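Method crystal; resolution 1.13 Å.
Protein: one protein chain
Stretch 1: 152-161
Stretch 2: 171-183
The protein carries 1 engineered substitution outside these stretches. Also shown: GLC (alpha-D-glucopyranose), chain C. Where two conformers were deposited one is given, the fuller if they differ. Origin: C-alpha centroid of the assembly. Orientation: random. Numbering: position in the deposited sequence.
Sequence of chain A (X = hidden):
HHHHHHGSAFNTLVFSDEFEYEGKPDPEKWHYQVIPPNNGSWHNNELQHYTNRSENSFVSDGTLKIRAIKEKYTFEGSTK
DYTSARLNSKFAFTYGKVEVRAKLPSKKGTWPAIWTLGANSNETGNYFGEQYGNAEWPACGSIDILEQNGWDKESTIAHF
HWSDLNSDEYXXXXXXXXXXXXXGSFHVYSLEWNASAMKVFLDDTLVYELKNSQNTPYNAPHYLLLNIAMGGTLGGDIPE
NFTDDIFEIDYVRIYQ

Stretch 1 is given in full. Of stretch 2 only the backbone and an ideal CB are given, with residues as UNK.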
ATOM      1  N   ASP A 152     -15.053  -6.186  -7.145  1.00 14.74           N
ATOM      2  CA  ASP A 152     -15.826  -6.555  -5.966  1.00 15.58           C
ATOM      3  C   ASP A 152     -15.464  -5.588  -4.858  1.00 14.27           C
ATOM      4  O   ASP A 152     -14.563  -5.830  -4.056  1.00 16.19           O
ATOM      5  CB  ASP A 152     -15.583  -7.983  -5.551  1.00 17.26           C
ATOM      6  CG  ASP A 152     -16.298  -8.368  -4.247  1.00 18.76           C
ATOM      7  OD1 ASP A 152     -17.183  -7.605  -3.805  1.00 19.65           O
ATOM      8  OD2 ASP A 152     -15.969  -9.460  -3.702  1.00 24.75           O
ATOM      9  N   LYS A 153     -16.223  -4.503  -4.805  1.00 14.07           N
ATOM     10  CA  LYS A 153     -15.965  -3.492  -3.764  1.00 14.10           C
ATOM     11  C   LYS A 153     -16.632  -3.816  -2.487  1.00 14.21           C
ATOM     12  O   LYS A 153     -16.527  -3.006  -1.531  1.00 15.40           O
ATOM     13  CB  LYS A 153     -16.383  -2.067  -4.289  1.00 15.03           C
ATOM     14  CG  LYS A 153     -15.691  -1.655  -5.604  1.00 14.92           C
ATOM     15  CD  LYS A 153     -14.127  -1.743  -5.451  1.00 13.71           C
ATOM     16  CE  LYS A 153     -13.454  -0.994  -6.608  1.00 13.07           C
ATOM     17  NZ  LYS A 153     -11.952  -1.156  -6.418  1.00 12.32           N
ATOM     18  N   GLU A 154     -17.229  -4.980  -2.378  1.00 14.59           N
ATOM     19  CA  GLU A 154     -17.868  -5.404  -1.128  1.00 15.65           C
ATOM     20  C   GLU A 154     -17.035  -6.422  -0.286  1.00 16.00           C
ATOM     21  O   GLU A 154     -17.524  -6.967   0.668  1.00 16.98           O
ATOM     22  CB  GLU A 154     -19.256  -6.010  -1.480  1.00 18.95           C
ATOM     23  CG  GLU A 154     -20.249  -4.976  -2.016  1.00 20.05           C
ATOM     24  CD  GLU A 154     -19.890  -4.309  -3.326  1.00 21.63           C
ATOM     25  OE1 GLU A 154     -19.641  -5.062  -4.312  0.50 23.90           O
ATOM     26  OE2 GLU A 154     -19.958  -3.033  -3.367  0.50 21.09           O
ATOM     27  N   SER A 155     -15.760  -6.587  -0.694  1.00 15.27           N
ATOM     28  CA  SER A 155     -14.875  -7.334   0.139  0.50 15.04           C
ATOM     29  C   SER A 155     -13.477  -6.686   0.110  1.00 13.93           C
ATOM     30  O   SER A 155     -13.104  -5.957  -0.796  1.00 13.97           O
ATOM     31  CB  SER A 155     -14.893  -8.806  -0.319  0.50 18.74           C
ATOM     32  OG  SER A 155     -13.677  -9.405  -0.442  0.50 21.25           O
ATOM     33  N   THR A 156     -12.736  -6.936   1.163  1.00 14.47           N
ATOM     34  CA  THR A 156     -11.343  -6.496   1.253  1.00 15.16           C
ATOM     35  C   THR A 156     -10.447  -7.724   1.371  1.00 14.30           C
ATOM     36  O   THR A 156     -10.868  -8.790   1.845  1.00 16.56           O
ATOM     37  CB  THR A 156     -11.094  -5.523   2.449  1.00 16.95           C
ATOM     38  OG1 THR A 156     -11.178  -6.194   3.681  1.00 18.66           O
ATOM     39  CG2 THR A 156     -12.032  -4.339   2.430  1.00 19.27           C
ATOM     40  N   ILE A 157      -9.196  -7.475   1.045  1.00 13.90           N
ATOM     41  CA  ILE A 157      -8.181  -8.493   1.038  1.00 13.78           C
ATOM     42  C   ILE A 157      -7.066  -8.177   1.982  1.00 13.63           C
ATOM     43  O   ILE A 157      -6.666  -6.974   2.131  1.00 14.71           O
ATOM     44  CB  ILE A 157      -7.548  -8.460  -0.371  1.00 15.42           C
ATOM     45  CG1 ILE A 157      -8.576  -8.924  -1.452  1.00 17.75           C
ATOM     46  CG2 ILE A 157      -6.233  -9.239  -0.430  1.00 21.25           C
ATOM     47  CD1 ILE A 157      -8.182  -8.454  -2.863  1.00 18.73           C
ATOM     48  N   ALA A 158      -6.526  -9.173   2.662  1.00 13.95           N
ATOM     49  CA  ALA A 158      -5.257  -9.056   3.483  1.00 15.45           C
ATOM     50  C   ALA A 158      -4.468 -10.221   2.951  1.00 13.50           C
ATOM     51  O   ALA A 158      -4.905 -11.291   2.840  1.00 18.40           O
ATOM     52  CB  ALA A 158      -5.538  -9.313   4.986  1.00 17.82           C
ATOM     53  N   HIS A 159      -3.212 -10.039   2.646  0.50 19.57           N
ATOM     54  CA  HIS A 159      -2.383 -11.086   2.048  0.50 16.86           C
ATOM     55  C   HIS A 159      -0.873 -10.945   2.134  0.50 15.71           C
ATOM     56  O   HIS A 159      -0.353  -9.904   1.854  0.50 18.76           O
ATOM     57  CB  HIS A 159      -2.527 -10.942   0.617  0.50 20.52           C
ATOM     58  CG  HIS A 159      -2.792 -12.183  -0.019  0.50 17.80           C
ATOM     59  ND1 HIS A 159      -1.894 -12.982  -0.627  0.50 23.76           N
ATOM     60  CD2 HIS A 159      -4.019 -12.798  -0.151  0.50 16.61           C
ATOM     61  CE1 HIS A 159      -2.581 -14.060  -1.139  0.50 16.73           C
ATOM     62  NE2 HIS A 159      -3.838 -13.922  -0.884  0.50 21.31           N
ATOM     63  N   PHE A 160      -0.189 -11.980   2.484  1.00 12.44           N
ATOM     64  CA  PHE A 160       1.235 -12.002   2.722  1.00 11.86           C
ATOM     65  C   PHE A 160       1.949 -12.611   1.551  1.00 12.10           C
ATOM     66  O   PHE A 160       1.460 -13.624   1.007  1.00 14.09           O
ATOM     67  CB  PHE A 160       1.509 -12.828   4.025  1.00 12.60           C
ATOM     68  CG  PHE A 160       0.893 -12.258   5.250  1.00 12.64           C
ATOM     69  CD1 PHE A 160      -0.428 -12.482   5.624  1.00 13.59           C
ATOM     70  CD2 PHE A 160       1.674 -11.383   6.081  1.00 14.30           C
ATOM     71  CE1 PHE A 160      -0.970 -11.890   6.762  1.00 13.90           C
ATOM     72  CE2 PHE A 160       1.132 -10.835   7.201  1.00 14.49           C
ATOM     73  CZ  PHE A 160      -0.186 -11.059   7.565  1.00 14.19           C
ATOM     74  N   HIS A 161       3.077 -12.053   1.210  1.00 12.50           N
ATOM     75  CA  HIS A 161       3.913 -12.566   0.093  1.00 12.76           C
ATOM     76  C   HIS A 161       5.338 -12.623   0.565  1.00 12.60           C
ATOM     77  O   HIS A 161       5.873 -11.572   1.016  1.00 13.00           O
ATOM     78  CB  HIS A 161       3.835 -11.673  -1.135  1.00 12.92           C
ATOM     79  CG  HIS A 161       2.470 -11.427  -1.685  1.00 14.74           C
ATOM     80  ND1 HIS A 161       1.527 -10.548  -1.178  1.00 16.12           N
ATOM     81  CD2 HIS A 161       1.828 -12.112  -2.672  1.00 16.81           C
ATOM     82  CE1 HIS A 161       0.406 -10.642  -1.919  1.00 17.18           C
ATOM     83  NE2 HIS A 161       0.595 -11.561  -2.810  1.00 19.72           N
ATOM     84  N   UNK A 171       5.787 -17.976  -1.115  1.00 22.90           N
ATOM     85  CA  UNK A 171       4.557 -18.229  -0.367  1.00 22.87           C
ATOM     86  C   UNK A 171       3.638 -17.036  -0.565  1.00 18.17           C
ATOM     87  O   UNK A 171       4.102 -15.883  -0.529  1.00 16.65           O
ATOM     88  CB  UNK A 171       4.839 -18.469   1.118  1.00 22.87           C
ATOM     89  N   UNK A 172       2.343 -17.304  -0.686  1.00 18.25           N
ATOM     90  CA  UNK A 172       1.350 -16.210  -0.879  1.00 18.74           C
ATOM     91  C   UNK A 172       0.093 -16.692  -0.297  1.00 18.47           C
ATOM     92  O   UNK A 172      -0.482 -17.666  -0.789  1.00 24.21           O
ATOM     93  CB  UNK A 172       1.154 -15.817  -2.345  1.00 18.74           C
ATOM     94  N   UNK A 173      -0.399 -16.077   0.746  1.00 16.64           N
ATOM     95  CA  UNK A 173      -1.636 -16.549   1.376  1.00 16.32           C
ATOM     96  C   UNK A 173      -2.278 -15.435   2.116  1.00 14.17           C
ATOM     97  O   UNK A 173      -1.630 -14.436   2.411  1.00 15.53           O
ATOM     98  CB  UNK A 173      -1.377 -17.725   2.320  1.00 16.32           C
ATOM     99  N   UNK A 174      -3.534 -15.581   2.444  1.00 14.11           N
ATOM    100  CA  UNK A 174      -4.239 -14.598   3.184  1.00 14.50           C
ATOM    101  C   UNK A 174      -5.704 -14.875   3.224  1.00 13.97           C
ATOM    102  O   UNK A 174      -6.154 -15.996   3.087  1.00 14.36           O
ATOM    103  CB  UNK A 174      -3.977 -13.208   2.602  1.00 14.50           C
ATOM    104  N   UNK A 175      -6.479 -13.808   3.436  1.00 14.44           N
ATOM    105  CA  UNK A 175      -7.928 -13.922   3.576  1.00 15.71           C
ATOM    106  C   UNK A 175      -8.627 -12.719   3.001  1.00 14.29           C
ATOM    107  O   UNK A 175      -8.010 -11.749   2.522  1.00 14.79           O
ATOM    108  CB  UNK A 175      -8.318 -14.097   5.045  1.00 15.71           C
ATOM    109  N   UNK A 176      -9.933 -12.757   3.092  1.00 15.83           N
ATOM    110  CA  UNK A 176     -10.789 -11.640   2.671  1.00 16.90           C
ATOM    111  C   UNK A 176     -11.890 -11.456   3.715  1.00 16.03           C
ATOM    112  O   UNK A 176     -12.159 -12.364   4.544  1.00 18.00           O
ATOM    113  CB  UNK A 176     -11.387 -11.888   1.285  1.00 16.90           C
ATOM    114  N   UNK A 177     -12.538 -10.340   3.681  1.00 17.28           N
ATOM    115  CA  UNK A 177     -13.633 -10.101   4.574  1.00 18.65           C
ATOM    116  C   UNK A 177     -14.641  -9.213   3.954  1.00 16.31           C
ATOM    117  O   UNK A 177     -14.324  -8.361   3.147  1.00 17.13           O
ATOM    118  CB  UNK A 177     -13.143  -9.502   5.894  1.00 18.65           C
ATOM    119  N   UNK A 178     -15.924  -9.353   4.288  1.00 17.61           N
ATOM    120  CA  UNK A 178     -16.937  -8.458   3.702  1.00 18.58           C
ATOM    121  C   UNK A 178     -16.801  -7.066   4.240  1.00 18.25           C
ATOM    122  O   UNK A 178     -16.436  -6.807   5.416  1.00 19.18           O
ATOM    123  CB  UNK A 178     -18.351  -8.977   3.973  1.00 18.58           C
ATOM    124  N   UNK A 179     -17.126  -6.092   3.429  1.00 17.94           N
ATOM    125  CA  UNK A 179     -17.154  -4.695   3.851  1.00 18.69           C
ATOM    126  C   UNK A 179     -18.364  -4.005   3.280  1.00 18.95           C
ATOM    127  O   UNK A 179     -18.768  -4.321   2.138  1.00 19.19           O
ATOM    128  CB  UNK A 179     -15.878  -3.966   3.425  1.00 18.69           C
ATOM    129  N   UNK A 180     -18.946  -3.097   4.053  1.00 19.93           N
ATOM    130  CA  UNK A 180     -20.085  -2.278   3.646  1.00 22.61           C
ATOM    131  C   UNK A 180     -19.698  -0.825   3.492  1.00 19.40           C
ATOM    132  O   UNK A 180     -19.008  -0.273   4.350  1.00 20.60           O
ATOM    133  CB  UNK A 180     -21.225  -2.406   4.658  1.00 22.61           C
ATOM    134  N   UNK A 181     -20.096  -0.233   2.382  1.00 19.79           N
ATOM    135  CA  UNK A 181     -19.861   1.171   2.134  1.00 20.89           C
ATOM    136  C   UNK A 181     -18.398   1.558   2.297  1.00 20.17           C
ATOM    137  O   UNK A 181     -18.081   2.534   2.948  1.00 17.95           O
ATOM    138  CB  UNK A 181     -20.729   2.013   3.071  1.00 20.89           C
ATOM    139  N   UNK A 182     -17.509   0.810   1.604  1.00 16.62           N
ATOM    140  CA  UNK A 182     -16.092   1.114   1.730  1.00 15.92           C
ATOM    141  C   UNK A 182     -15.736   2.475   1.235  1.00 14.54           C
ATOM    142  O   UNK A 182     -14.716   3.034   1.663  1.00 16.08           O
ATOM    143  CB  UNK A 182     -15.259   0.074   0.978  1.00 15.92           C
ATOM    144  N   UNK A 183     -16.490   2.999   0.265  1.00 15.42           N
ATOM    145  CA  UNK A 183     -16.188   4.255  -0.385  1.00 16.53           C
ATOM    146  C   UNK A 183     -16.865   5.431   0.315  1.00 18.47           C
ATOM    147  O   UNK A 183     -16.337   6.554   0.264  1.00 21.53           O
ATOM    148  CB  UNK A 183     -16.614   4.199  -1.854  1.00 16.53           C
TER
HETATM  149  C1  GLC C   1       0.637  -7.201  -3.122  1.00 21.97           C
HETATM  150  C2  GLC C   1       1.299  -7.688  -4.455  1.00 16.88           C
HETATM  151  C3  GLC C   1       1.991  -6.468  -5.079  1.00 14.65           C
HETATM  152  C4  GLC C   1       1.043  -5.365  -5.261  1.00 12.01           C
HETATM  153  C5  GLC C   1       0.650  -4.966  -3.859  1.00 12.62           C
HETATM  154  C6  GLC C   1      -0.327  -3.814  -3.800  1.00 12.49           C
HETATM  155  O1  GLC C   1       1.562  -7.044  -2.067  1.00 23.99           O
HETATM  156  O2  GLC C   1       2.186  -8.724  -4.116  1.00 16.66           O
HETATM  157  O3  GLC C   1       2.570  -6.870  -6.392  1.00 15.50           O
HETATM  158  O4  GLC C   1       1.675  -4.280  -5.969  1.00 12.52           O
HETATM  159  O5  GLC C   1      -0.023  -6.093  -3.254  1.00 15.24           O
HETATM  160  O6  GLC C   1      -1.542  -4.108  -4.479  1.00 13.11           O

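Stretch 2 runs antiparallel to strand 155-161, and its backbone alternates between hydrogen-bonded and non-hydrogen-bonded pairs. Successive CB atoms therefore fall on alternate faces of the sheet, one carrying Ile157, His159 and His161, the other Thr156, Ala158 and Phe160.

At position 171 the ideal CB points sideways and has no atom of stretch 1 nearby, so many side chains would suit. It is Gln171, whose side-chain end leads away; its backbone O receives a CA-H...O contact from His161 CA (3.4 Å).

Position 172 lies opposite His161, with the ideal CB 3.8 Å from His161 CD2 and 4.0 Å from Phe160 O. A small or medium polar residue would suit the space beside the His161 ring, on the face that also carries His159. The deposited residue is Asn172, in the t rotamer. Its OD1 lies 3.2 Å from His161 NE2, but the angle is too poor for a hydrogen bond.

The CB of 173 turns to the face of Phe160 and has open space around it, which admits polar or apolar side chains. Leu173 extends its CD1 to 4.4 Å from Phe160 CB, a loose apolar contact. The main chain binds more firmly: Phe160 N donates to Leu173 O (2.8 Å), and Leu173 N donates to Phe160 O (3.1 Å).

Position 174 is the most restrictive. Phi/psi of 170/-156 favours glycine, and an ideal CB would lie 2.1 Å from Ala158 O and 2.7 Å from His159 CA, both clashes. Gly174 is found, with its CA over the face of the His159 ring, 4.2 Å from the centroid, in a CH-pi contact.

At 175 the ideal CB comes no closer than 4.9 Å to Ala158 O. Nothing in stretch 1 excludes a side chain, and several would be possible; Gly175 is deposited. It pairs with Ala158 through two 3.0 Å hydrogen bonds, Ala158 N to Gly175 O and Gly175 N to Ala158 O.

Position 176 points to the face of Ile157, its ideal CB a tight 3.2 Å from Thr156 O and 3.8 Å from Ser155 OG. A beta-branched or small polar residue would suit the extended backbone. Thr176 places CG2 4.0 Å from Ile157 CG1.

Across from Thr156, position 177 could take a modest polar or apolar side chain on that residue's face. Thr177 sets its CG2 3.3 Å from Thr156 OG1, while Thr156 N donates to Thr177 O and Thr177 N to Thr156 O, both at 2.9 Å.

At 178, phi of -70° permits proline, CB points away overall, and no partner in stretch 1 calls for an amide donor. Pro178 fits, and its CA makes a CA-H...O contact with Glu154 O (3.4 Å).

Position 179 points sideways, its CB 4.0 Å from Thr156 CG2, inviting an aliphatic residue. Ile179 CG2 packs 3.7 Å from Thr156 CG2, and Ile179 N donates to Glu154 O (2.9 Å).

Positions 180 and 181 point away and are unconstrained by stretch 1. The first is Thr180; at the second, phi of 53° suits glycine, Asn or Asp, and Asn181 is deposited. At 182 the CB faces Lys153 O at 4.2 Å, suiting a small residue: Ala182, whose N donates to a water (2.9 Å) that in turn donates to Lys153 O (2.8 Å). At 183 stretch 1 sets no limit and many residues would do; it is Ser183.

Stretch 2 171-183: QNLGGTTPITNAS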
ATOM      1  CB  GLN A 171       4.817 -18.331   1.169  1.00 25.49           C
ATOM      2  CG  GLN A 171       5.975 -19.227   1.684  1.00 30.98           C
ATOM      3  CD  GLN A 171       5.559 -20.621   1.672  1.00 35.33           C
ATOM      4  OE1 GLN A 171       6.194 -21.430   1.046  1.00 58.54           O
ATOM      5  NE2 GLN A 171       4.449 -20.919   2.358  1.00 37.42           N
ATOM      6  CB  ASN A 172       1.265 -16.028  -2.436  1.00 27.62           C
ATOM      7  CG  ASN A 172       0.071 -15.272  -2.969  1.00 27.75           C
ATOM      8  OD1 ASN A 172      -0.544 -14.499  -2.273  1.00 24.96           O
ATOM      9  ND2 ASN A 172      -0.126 -15.363  -4.295  1.00 43.24           N
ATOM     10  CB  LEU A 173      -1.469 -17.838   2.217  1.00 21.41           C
ATOM     11  CG  LEU A 173      -0.239 -17.819   3.093  1.00 21.00           C
ATOM     12  CD1 LEU A 173      -0.332 -16.848   4.198  1.00 23.49           C
ATOM     13  CD2 LEU A 173      -0.085 -19.200   3.732  1.00 26.74           C
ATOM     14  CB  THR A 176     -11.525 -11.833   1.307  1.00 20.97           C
ATOM     15  OG1 THR A 176     -12.399 -12.952   1.474  1.00 22.97           O
ATOM     16  CG2 THR A 176     -10.539 -12.028   0.237  1.00 21.02           C
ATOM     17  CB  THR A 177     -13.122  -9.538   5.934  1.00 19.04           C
ATOM     18  OG1 THR A 177     -14.014  -9.906   6.970  1.00 25.81           O
ATOM     19  CG2 THR A 177     -12.807  -8.031   5.895  1.00 19.03           C
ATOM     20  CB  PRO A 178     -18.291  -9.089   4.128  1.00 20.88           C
ATOM     21  CG  PRO A 178     -18.023 -10.360   4.685  1.00 24.46           C
ATOM     22  CD  PRO A 178     -16.554 -10.522   4.937  1.00 19.81           C
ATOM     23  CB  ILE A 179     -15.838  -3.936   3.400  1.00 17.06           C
ATOM     24  CG1 ILE A 179     -15.736  -2.517   4.031  1.00 18.34           C
ATOM     25  CG2 ILE A 179     -15.647  -3.876   1.930  1.00 16.00           C
ATOM     26  CD1 ILE A 179     -14.371  -1.852   3.941  1.00 17.08           C
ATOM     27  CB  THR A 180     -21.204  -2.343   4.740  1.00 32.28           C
ATOM     28  OG1 THR A 180     -21.635  -3.690   4.736  1.00 38.30           O
ATOM     29  CG2 THR A 180     -22.349  -1.338   4.480  1.00 32.47           C
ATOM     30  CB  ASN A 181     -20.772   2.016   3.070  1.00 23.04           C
ATOM     31  CG  ASN A 181     -20.936   3.459   2.582  1.00 26.41           C
ATOM     32  OD1 ASN A 181     -20.534   3.817   1.449  1.00 28.02           O
ATOM     33  ND2 ASN A 181     -21.478   4.298   3.432  1.00 28.58           N
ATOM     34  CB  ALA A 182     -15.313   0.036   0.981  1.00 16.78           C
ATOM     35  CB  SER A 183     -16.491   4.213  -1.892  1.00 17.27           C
ATOM     36  OG  SER A 183     -17.861   4.149  -2.125  1.00 24.98           O
TER
HETATM   37  O   HOH W   1     -18.213  -1.623   0.172  1.00 21.57           O
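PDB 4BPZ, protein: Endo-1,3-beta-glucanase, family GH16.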